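Local coordinates for oxidoreductase, 2OG-Fe oxygenase family protein, putative, expressed (Oryza sativa subsp. japonica, PDB 5XOI) that probably acts as an iron- and 2-oxoglutarate-dependent dioxygenase of the AlkB family, its metal site here holding manganese, at residues A[21-33]-A[212-226]. Sequence-based numbering, arbitrary orientation.
Sequences KHDDQVDIIRRCQ and WLTDEAKLRPGRLNL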
ATOM      1  N   LYS A  21       6.966   5.525  12.591  1.00 21.58           N
ATOM      2  CA  LYS A  21       8.041   5.776  13.548  1.00 28.92           C
ATOM      3  C   LYS A  21       9.226   4.850  13.285  1.00 27.46           C
ATOM      4  O   LYS A  21       9.106   3.816  12.628  1.00 19.49           O
ATOM      5  CB  LYS A  21       7.568   5.564  14.989  1.00 32.24           C
ATOM      6  CG  LYS A  21       6.443   6.464  15.458  1.00 35.51           C
ATOM      7  CD  LYS A  21       6.310   6.346  16.970  1.00 47.25           C
ATOM      8  CE  LYS A  21       4.863   6.215  17.400  1.00 52.98           C
ATOM      9  NZ  LYS A  21       4.024   7.276  16.777  1.00 56.80           N
ATOM     10  N   HIS A  22      10.381   5.236  13.838  1.00 25.98           N
ATOM     11  CA  HIS A  22      11.624   4.475  13.702  1.00 22.45           C
ATOM     12  C   HIS A  22      11.424   3.002  14.032  1.00 22.62           C
ATOM     13  O   HIS A  22      11.677   2.114  13.199  1.00 20.34           O
ATOM     14  CB  HIS A  22      12.689   5.094  14.629  1.00 21.72           C
ATOM     15  CG  HIS A  22      13.972   4.315  14.720  1.00 24.76           C
ATOM     16  ND1 HIS A  22      15.201   4.870  14.422  1.00 29.96           N
ATOM     17  CD2 HIS A  22      14.224   3.043  15.114  1.00 29.38           C
ATOM     18  CE1 HIS A  22      16.149   3.966  14.606  1.00 27.55           C
ATOM     19  NE2 HIS A  22      15.582   2.847  15.018  1.00 29.07           N
ATOM     20  N   ASP A  23      11.010   2.723  15.271  1.00 18.88           N
ATOM     21  CA  ASP A  23      10.940   1.338  15.724  1.00 24.98           C
ATOM     22  C   ASP A  23       9.831   0.583  15.006  1.00 21.79           C
ATOM     23  O   ASP A  23       9.913  -0.640  14.859  1.00 25.09           O
ATOM     24  CB  ASP A  23      10.735   1.286  17.242  1.00 29.20           C
ATOM     25  CG  ASP A  23      12.050   1.372  18.020  1.00 28.35           C
ATOM     26  OD1 ASP A  23      13.123   1.146  17.421  1.00 29.31           O
ATOM     27  OD2 ASP A  23      12.012   1.656  19.239  1.00 31.09           O
ATOM     28  N   ASP A  24       8.795   1.294  14.555  1.00 25.38           N
ATOM     29  CA  ASP A  24       7.719   0.645  13.818  1.00 20.06           C
ATOM     30  C   ASP A  24       8.188   0.177  12.449  1.00 22.67           C
ATOM     31  O   ASP A  24       7.804  -0.909  12.008  1.00 21.83           O
ATOM     32  CB  ASP A  24       6.529   1.583  13.672  1.00 23.40           C
ATOM     33  CG  ASP A  24       5.853   1.847  14.993  1.00 30.00           C
ATOM     34  OD1 ASP A  24       5.984   0.988  15.895  1.00 33.45           O
ATOM     35  OD2 ASP A  24       5.201   2.899  15.127  1.00 32.00           O
ATOM     36  N   GLN A  25       8.994   0.988  11.755  1.00 20.26           N
ATOM     37  CA  GLN A  25       9.555   0.552  10.475  1.00 22.31           C
ATOM     38  C   GLN A  25      10.416  -0.688  10.665  1.00 19.57           C
ATOM     39  O   GLN A  25      10.323  -1.657   9.901  1.00 19.81           O
ATOM     40  CB  GLN A  25      10.375   1.679   9.843  1.00 18.87           C
ATOM     41  CG  GLN A  25       9.561   2.836   9.293  1.00 21.47           C
ATOM     42  CD  GLN A  25      10.402   3.797   8.474  1.00 28.16           C
ATOM     43  OE1 GLN A  25      11.040   3.407   7.490  1.00 24.86           O
ATOM     44  NE2 GLN A  25      10.410   5.065   8.878  1.00 27.03           N
ATOM     45  N   VAL A  26      11.269  -0.678  11.688  1.00 17.76           N
ATOM     46  CA  VAL A  26      12.086  -1.858  11.950  1.00 22.06           C
ATOM     47  C   VAL A  26      11.200  -3.053  12.263  1.00 20.41           C
ATOM     48  O   VAL A  26      11.420  -4.161  11.757  1.00 20.80           O
ATOM     49  CB  VAL A  26      13.079  -1.577  13.086  1.00 21.00           C
ATOM     50  CG1 VAL A  26      13.885  -2.835  13.402  1.00 22.36           C
ATOM     51  CG2 VAL A  26      13.978  -0.426  12.699  1.00 16.45           C
ATOM     52  N   ASP A  27      10.175  -2.840  13.089  1.00 18.85           N
ATOM     53  CA  ASP A  27       9.291  -3.929  13.478  1.00 23.97           C
ATOM     54  C   ASP A  27       8.532  -4.469  12.275  1.00 15.71           C
ATOM     55  O   ASP A  27       8.330  -5.682  12.157  1.00 22.34           O
ATOM     56  CB  ASP A  27       8.321  -3.439  14.555  1.00 25.91           C
ATOM     57  CG  ASP A  27       7.430  -4.537  15.093  1.00 32.44           C
ATOM     58  OD1 ASP A  27       7.929  -5.650  15.354  1.00 37.00           O
ATOM     59  OD2 ASP A  27       6.225  -4.270  15.279  1.00 37.22           O
ATOM     60  N   ILE A  28       8.114  -3.577  11.371  1.00 16.91           N
ATOM     61  CA  ILE A  28       7.357  -4.002  10.198  1.00 19.60           C
ATOM     62  C   ILE A  28       8.230  -4.862   9.293  1.00 20.48           C
ATOM     63  O   ILE A  28       7.801  -5.918   8.823  1.00 19.14           O
ATOM     64  CB  ILE A  28       6.785  -2.788   9.444  1.00 18.18           C
ATOM     65  CG1 ILE A  28       5.632  -2.160  10.233  1.00 21.43           C
ATOM     66  CG2 ILE A  28       6.291  -3.206   8.063  1.00 21.24           C
ATOM     67  CD1 ILE A  28       5.354  -0.725   9.845  1.00 23.71           C
ATOM     68  N   ILE A  29       9.476  -4.429   9.059  1.00 19.22           N
ATOM     69  CA  ILE A  29      10.412  -5.213   8.254  1.00 18.41           C
ATOM     70  C   ILE A  29      10.663  -6.565   8.902  1.00 21.77           C
ATOM     71  O   ILE A  29      10.607  -7.608   8.242  1.00 16.40           O
ATOM     72  CB  ILE A  29      11.737  -4.451   8.058  1.00 15.61           C
ATOM     73  CG1 ILE A  29      11.523  -3.126   7.310  1.00 21.04           C
ATOM     74  CG2 ILE A  29      12.777  -5.360   7.360  1.00 15.95           C
ATOM     75  CD1 ILE A  29      11.105  -3.287   5.869  1.00 29.89           C
ATOM     76  N   ARG A  30      10.963  -6.570  10.206  1.00 17.23           N
ATOM     77  CA  ARG A  30      11.293  -7.829  10.867  1.00 19.58           C
ATOM     78  C   ARG A  30      10.119  -8.806  10.817  1.00 19.21           C
ATOM     79  O   ARG A  30      10.311  -9.992  10.532  1.00 23.80           O
ATOM     80  CB  ARG A  30      11.737  -7.557  12.306  1.00 23.08           C
ATOM     81  CG  ARG A  30      13.163  -7.019  12.394  1.00 23.21           C
ATOM     82  CD  ARG A  30      13.599  -6.826  13.847  1.00 29.03           C
ATOM     83  NE  ARG A  30      14.970  -6.335  13.954  1.00 31.95           N
ATOM     84  CZ  ARG A  30      15.419  -5.605  14.971  1.00 39.40           C
ATOM     85  NH1 ARG A  30      14.600  -5.273  15.964  1.00 32.61           N
ATOM     86  NH2 ARG A  30      16.680  -5.197  14.996  1.00 44.66           N
ATOM     87  N   ARG A  31       8.893  -8.324  11.049  1.00 22.57           N
ATOM     88  CA  ARG A  31       7.732  -9.215  10.965  1.00 21.36           C
ATOM     89  C   ARG A  31       7.536  -9.749   9.550  1.00 21.50           C
ATOM     90  O   ARG A  31       7.228 -10.931   9.362  1.00 21.45           O
ATOM     91  CB  ARG A  31       6.468  -8.496  11.425  1.00 24.03           C
ATOM     92  CG  ARG A  31       6.401  -8.245  12.923  1.00 30.31           C
ATOM     93  CD  ARG A  31       5.198  -7.382  13.246  1.00 35.00           C
ATOM     94  NE  ARG A  31       5.103  -7.057  14.666  1.00 40.25           N
ATOM     95  CZ  ARG A  31       4.321  -7.703  15.522  1.00 40.46           C
ATOM     96  NH1 ARG A  31       3.572  -8.717  15.102  1.00 39.02           N
ATOM     97  NH2 ARG A  31       4.290  -7.339  16.794  1.00 48.19           N
ATOM     98  N   CYS A  32       7.712  -8.892   8.543  1.00 18.77           N
ATOM     99  CA  CYS A  32       7.541  -9.325   7.160  1.00 16.64           C
ATOM    100  C   CYS A  32       8.674 -10.239   6.707  1.00 22.89           C
ATOM    101  O   CYS A  32       8.458 -11.133   5.882  1.00 22.72           O
ATOM    102  CB  CYS A  32       7.438  -8.095   6.257  1.00 14.75           C
ATOM    103  SG  CYS A  32       5.898  -7.194   6.359  1.00 21.05           S
ATOM    104  N   GLN A  33       9.885 -10.047   7.240  1.00 20.92           N
ATOM    105  CA  GLN A  33      10.969 -10.975   6.925  1.00 21.34           C
ATOM    106  C   GLN A  33      10.641 -12.382   7.406  1.00 24.00           C
ATOM    107  O   GLN A  33      10.869 -13.363   6.689  1.00 25.41           O
ATOM    108  CB  GLN A  33      12.278 -10.493   7.551  1.00 20.44           C
ATOM    109  CG  GLN A  33      12.901  -9.325   6.833  1.00 19.18           C
ATOM    110  CD  GLN A  33      14.071  -8.751   7.589  1.00 23.93           C
ATOM    111  OE1 GLN A  33      14.127  -8.826   8.820  1.00 24.74           O
ATOM    112  NE2 GLN A  33      15.010  -8.160   6.864  1.00 22.23           N
ATOM    113  N   TRP A 212      20.078   3.865   8.617  1.00 21.48           N
ATOM    114  CA  TRP A 212      19.724   3.272   9.904  1.00 22.22           C
ATOM    115  C   TRP A 212      18.740   2.121   9.731  1.00 21.40           C
ATOM    116  O   TRP A 212      18.814   1.123  10.456  1.00 22.75           O
ATOM    117  CB  TRP A 212      19.153   4.339  10.843  1.00 23.86           C
ATOM    118  CG  TRP A 212      17.891   4.971  10.350  1.00 19.55           C
ATOM    119  CD1 TRP A 212      17.777   6.134   9.653  1.00 19.74           C
ATOM    120  CD2 TRP A 212      16.556   4.474  10.526  1.00 21.68           C
ATOM    121  NE1 TRP A 212      16.455   6.397   9.380  1.00 24.37           N
ATOM    122  CE2 TRP A 212      15.685   5.393   9.909  1.00 21.49           C
ATOM    123  CE3 TRP A 212      16.015   3.349  11.159  1.00 23.44           C
ATOM    124  CZ2 TRP A 212      14.304   5.211   9.883  1.00 27.38           C
ATOM    125  CZ3 TRP A 212      14.640   3.176  11.141  1.00 25.89           C
ATOM    126  CH2 TRP A 212      13.803   4.106  10.507  1.00 25.61           C
ATOM    127  N   LEU A 213      17.829   2.226   8.762  1.00 18.68           N
ATOM    128  CA  LEU A 213      16.863   1.151   8.558  1.00 20.66           C
ATOM    129  C   LEU A 213      17.516  -0.062   7.909  1.00 23.07           C
ATOM    130  O   LEU A 213      17.281  -1.204   8.327  1.00 25.12           O
ATOM    131  CB  LEU A 213      15.701   1.657   7.705  1.00 21.92           C
ATOM    132  CG  LEU A 213      14.606   0.621   7.449  1.00 23.22           C
ATOM    133  CD1 LEU A 213      14.038   0.138   8.781  1.00 24.09           C
ATOM    134  CD2 LEU A 213      13.514   1.194   6.549  1.00 18.82           C
ATOM    135  N   THR A 214      18.337   0.164   6.881  1.00 17.87           N
ATOM    136  CA  THR A 214      19.070  -0.940   6.271  1.00 19.32           C
ATOM    137  C   THR A 214      19.904  -1.671   7.310  1.00 20.35           C
ATOM    138  O   THR A 214      19.958  -2.909   7.320  1.00 23.42           O
ATOM    139  CB  THR A 214      19.965  -0.404   5.154  1.00 26.21           C
ATOM    140  OG1 THR A 214      19.146   0.188   4.137  1.00 28.91           O
ATOM    141  CG2 THR A 214      20.801  -1.524   4.553  1.00 30.51           C
ATOM    142  N   ASP A 215      20.527  -0.915   8.219  1.00 16.15           N
ATOM    143  CA  ASP A 215      21.433  -1.485   9.214  1.00 21.01           C
ATOM    144  C   ASP A 215      20.672  -2.195  10.324  1.00 24.57           C
ATOM    145  O   ASP A 215      21.021  -3.315  10.707  1.00 27.92           O
ATOM    146  CB  ASP A 215      22.309  -0.385   9.815  1.00 26.07           C
ATOM    147  CG  ASP A 215      23.542  -0.085   8.983  1.00 43.31           C
ATOM    148  OD1 ASP A 215      23.680  -0.644   7.872  1.00 48.65           O
ATOM    149  OD2 ASP A 215      24.374   0.723   9.446  1.00 47.41           O
ATOM    150  N   GLU A 216      19.651  -1.544  10.885  1.00 19.89           N
ATOM    151  CA  GLU A 216      18.980  -2.130  12.040  1.00 21.21           C
ATOM    152  C   GLU A 216      18.066  -3.277  11.635  1.00 22.77           C
ATOM    153  O   GLU A 216      17.985  -4.287  12.343  1.00 25.94           O
ATOM    154  CB  GLU A 216      18.204  -1.057  12.798  1.00 21.63           C
ATOM    155  CG  GLU A 216      19.100   0.008  13.419  1.00 28.28           C
ATOM    156  CD  GLU A 216      18.326   1.038  14.209  1.00 33.75           C
ATOM    157  OE1 GLU A 216      17.185   0.728  14.625  1.00 27.36           O
ATOM    158  OE2 GLU A 216      18.863   2.153  14.420  1.00 39.61           O
ATOM    159  N   ALA A 217      17.381  -3.152  10.500  1.00 21.12           N
ATOM    160  CA  ALA A 217      16.443  -4.170  10.041  1.00 20.44           C
ATOM    161  C   ALA A 217      17.074  -5.194   9.106  1.00 24.93           C
ATOM    162  O   ALA A 217      16.394  -6.151   8.718  1.00 26.67           O
ATOM    163  CB  ALA A 217      15.247  -3.513   9.336  1.00 18.99           C
ATOM    164  N   LYS A 218      18.348  -5.025   8.752  1.00 22.16           N
ATOM    165  CA  LYS A 218      19.026  -5.890   7.777  1.00 28.44           C
ATOM    166  C   LYS A 218      18.204  -6.013   6.493  1.00 27.85           C
ATOM    167  O   LYS A 218      17.929  -7.111   5.993  1.00 22.67           O
ATOM    168  CB  LYS A 218      19.328  -7.267   8.378  1.00 37.32           C
ATOM    169  CG  LYS A 218      20.258  -7.232   9.592  1.00 38.04           C
ATOM    170  CD  LYS A 218      21.506  -6.391   9.312  1.00 41.47           C
ATOM    171  CE  LYS A 218      22.329  -6.161  10.578  1.00 41.76           C
ATOM    172  NZ  LYS A 218      23.219  -4.960  10.463  1.00 41.25           N
ATOM    173  N   LEU A 219      17.820  -4.858   5.955  1.00 23.55           N
ATOM    174  CA  LEU A 219      16.951  -4.792   4.786  1.00 20.13           C
ATOM    175  C   LEU A 219      17.748  -5.011   3.506  1.00 20.30           C
ATOM    176  O   LEU A 219      18.765  -4.352   3.280  1.00 27.65           O
ATOM    177  CB  LEU A 219      16.261  -3.428   4.728  1.00 23.74           C
ATOM    178  CG  LEU A 219      14.787  -3.293   4.350  1.00 33.48           C
ATOM    179  CD1 LEU A 219      14.612  -1.989   3.587  1.00 30.16           C
ATOM    180  CD2 LEU A 219      14.268  -4.473   3.538  1.00 23.48           C
ATOM    181  N   ARG A 220      17.264  -5.911   2.653  1.00 17.61           N
ATOM    182  CA  ARG A 220      17.897  -6.134   1.360  1.00 17.71           C
ATOM    183  C   ARG A 220      17.576  -4.981   0.409  1.00 18.40           C
ATOM    184  O   ARG A 220      16.613  -4.242   0.627  1.00 16.38           O
ATOM    185  CB  ARG A 220      17.413  -7.447   0.760  1.00 18.65           C
ATOM    186  CG  ARG A 220      15.930  -7.477   0.533  1.00 20.92           C
ATOM    187  CD  ARG A 220      15.466  -8.880   0.163  1.00 32.84           C
ATOM    188  NE  ARG A 220      15.985  -9.304  -1.134  1.00 34.93           N
ATOM    189  CZ  ARG A 220      15.488 -10.316  -1.834  1.00 36.81           C
ATOM    190  NH1 ARG A 220      14.459 -11.003  -1.357  1.00 27.90           N
ATOM    191  NH2 ARG A 220      16.018 -10.641  -3.008  1.00 35.77           N
ATOM    192  N   PRO A 221      18.369  -4.813  -0.654  1.00 16.26           N
ATOM    193  CA  PRO A 221      18.103  -3.734  -1.618  1.00 15.05           C
ATOM    194  C   PRO A 221      16.688  -3.808  -2.174  1.00 19.66           C
ATOM    195  O   PRO A 221      16.192  -4.880  -2.520  1.00 18.27           O
ATOM    196  CB  PRO A 221      19.149  -3.972  -2.716  1.00 19.24           C
ATOM    197  CG  PRO A 221      20.254  -4.681  -2.031  1.00 28.98           C
ATOM    198  CD  PRO A 221      19.609  -5.545  -0.979  1.00 26.63           C
ATOM    199  N   GLY A 222      16.022  -2.654  -2.238  1.00 14.01           N
ATOM    200  CA  GLY A 222      14.689  -2.642  -2.799  1.00 13.29           C
ATOM    201  C   GLY A 222      13.712  -1.997  -1.845  1.00 14.27           C
ATOM    202  O   GLY A 222      14.099  -1.278  -0.912  1.00 13.95           O
ATOM    203  N   ARG A 223      12.428  -2.267  -2.088  1.00 13.25           N
ATOM    204  CA  ARG A 223      11.349  -1.561  -1.409  1.00 13.19           C
ATOM    205  C   ARG A 223      10.275  -2.536  -0.952  1.00 13.59           C
ATOM    206  O   ARG A 223       9.864  -3.421  -1.705  1.00 14.08           O
ATOM    207  CB  ARG A 223      10.725  -0.499  -2.332  1.00 16.97           C
ATOM    208  CG  ARG A 223       9.441   0.144  -1.775  1.00 15.59           C
ATOM    209  CD  ARG A 223       8.918   1.234  -2.705  1.00 14.20           C
ATOM    210  NE  ARG A 223       7.629   1.785  -2.263  1.00 13.85           N
ATOM    211  CZ  ARG A 223       6.429   1.354  -2.664  1.00 15.41           C
ATOM    212  NH1 ARG A 223       6.301   0.346  -3.529  1.00 12.92           N
ATOM    213  NH2 ARG A 223       5.335   1.934  -2.191  1.00 15.60           N
ATOM    214  N   LEU A 224       9.787  -2.343   0.268  1.00 12.30           N
ATOM    215  CA  LEU A 224       8.674  -3.121   0.794  1.00 12.53           C
ATOM    216  C   LEU A 224       7.445  -2.227   0.901  1.00 12.05           C
ATOM    217  O   LEU A 224       7.503  -1.152   1.502  1.00 15.85           O
ATOM    218  CB  LEU A 224       9.017  -3.714   2.164  1.00 16.96           C
ATOM    219  CG  LEU A 224       8.033  -4.687   2.829  1.00 18.58           C
ATOM    220  CD1 LEU A 224       7.900  -5.974   2.025  1.00 19.31           C
ATOM    221  CD2 LEU A 224       8.467  -4.992   4.250  1.00 22.92           C
ATOM    222  N   ASN A 225       6.336  -2.684   0.336  1.00 13.39           N
ATOM    223  CA  ASN A 225       5.062  -1.986   0.417  1.00 16.02           C
ATOM    224  C   ASN A 225       4.053  -2.878   1.124  1.00 14.93           C
ATOM    225  O   ASN A 225       4.037  -4.094   0.917  1.00 13.45           O
ATOM    226  CB  ASN A 225       4.552  -1.613  -0.988  1.00 15.53           C
ATOM    227  CG  ASN A 225       3.067  -1.289  -1.007  1.00 13.69           C
ATOM    228  OD1 ASN A 225       2.247  -2.106  -1.419  1.00 13.59           O
ATOM    229  ND2 ASN A 225       2.718  -0.088  -0.573  1.00 14.22           N
ATOM    230  N   LEU A 226       3.229  -2.275   1.977  1.00 13.26           N
ATOM    231  CA  LEU A 226       2.086  -2.952   2.575  1.00 13.76           C
ATOM    232  C   LEU A 226       0.848  -2.160   2.196  1.00 15.02           C
ATOM    233  O   LEU A 226       0.737  -0.980   2.543  1.00 14.37           O
ATOM    234  CB  LEU A 226       2.234  -3.058   4.102  1.00 14.51           C
ATOM    235  CG  LEU A 226       3.352  -4.000   4.590  1.00 19.77           C
ATOM    236  CD1 LEU A 226       4.726  -3.326   4.515  1.00 18.70           C
ATOM    237  CD2 LEU A 226       3.069  -4.473   6.020  1.00 21.93           C
TER
HETATM  238  O   HOH W   1      15.380  -8.095   3.864  1.00 28.28           O
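His22 turns CG away from its backbone N (chi1 173°), and Trp212 tucks CG between its own N and carbonyl carbon (chi1 62°). These torsions lay the two rings in an offset stack, centroids 4.3 Å apart and planes at 17°. From near its ring edge, His22 NE2 donates to Glu216 OE1 at 2.7 Å, on the syn side but tilted from both planes. Replacing His22 by an alanine would take away the ring, and would probably leave one face of Trp212 without its stacking partner and Glu216 without this bond. One turn on, Val26 sits as a knob among Trp212, Leu213, Glu216 and Ala217. Ile29 sets CG2 on Ala217 CB at 3.7 Å and CD1 on Leu224 CD2 at 3.5 Å. Cys32 and Ile28 reach Leu226. Helix 22-33 crosses strand 223-226 almost at right angles. Further along the contact, Gln33 NE2 donates to Ala217 O at 3.1 Å and weakly to Lys218 O; a water links Gln33 NE2 to Arg220 N. The strand also carries Arg223, a 2-oxoglutarate-binding residue, whose side chain starts away from the helix. Apolar side chains fill the middle, and the flanking His22 and Gln33 bonds probably fix how the helices sit on the double-stranded beta-helix core.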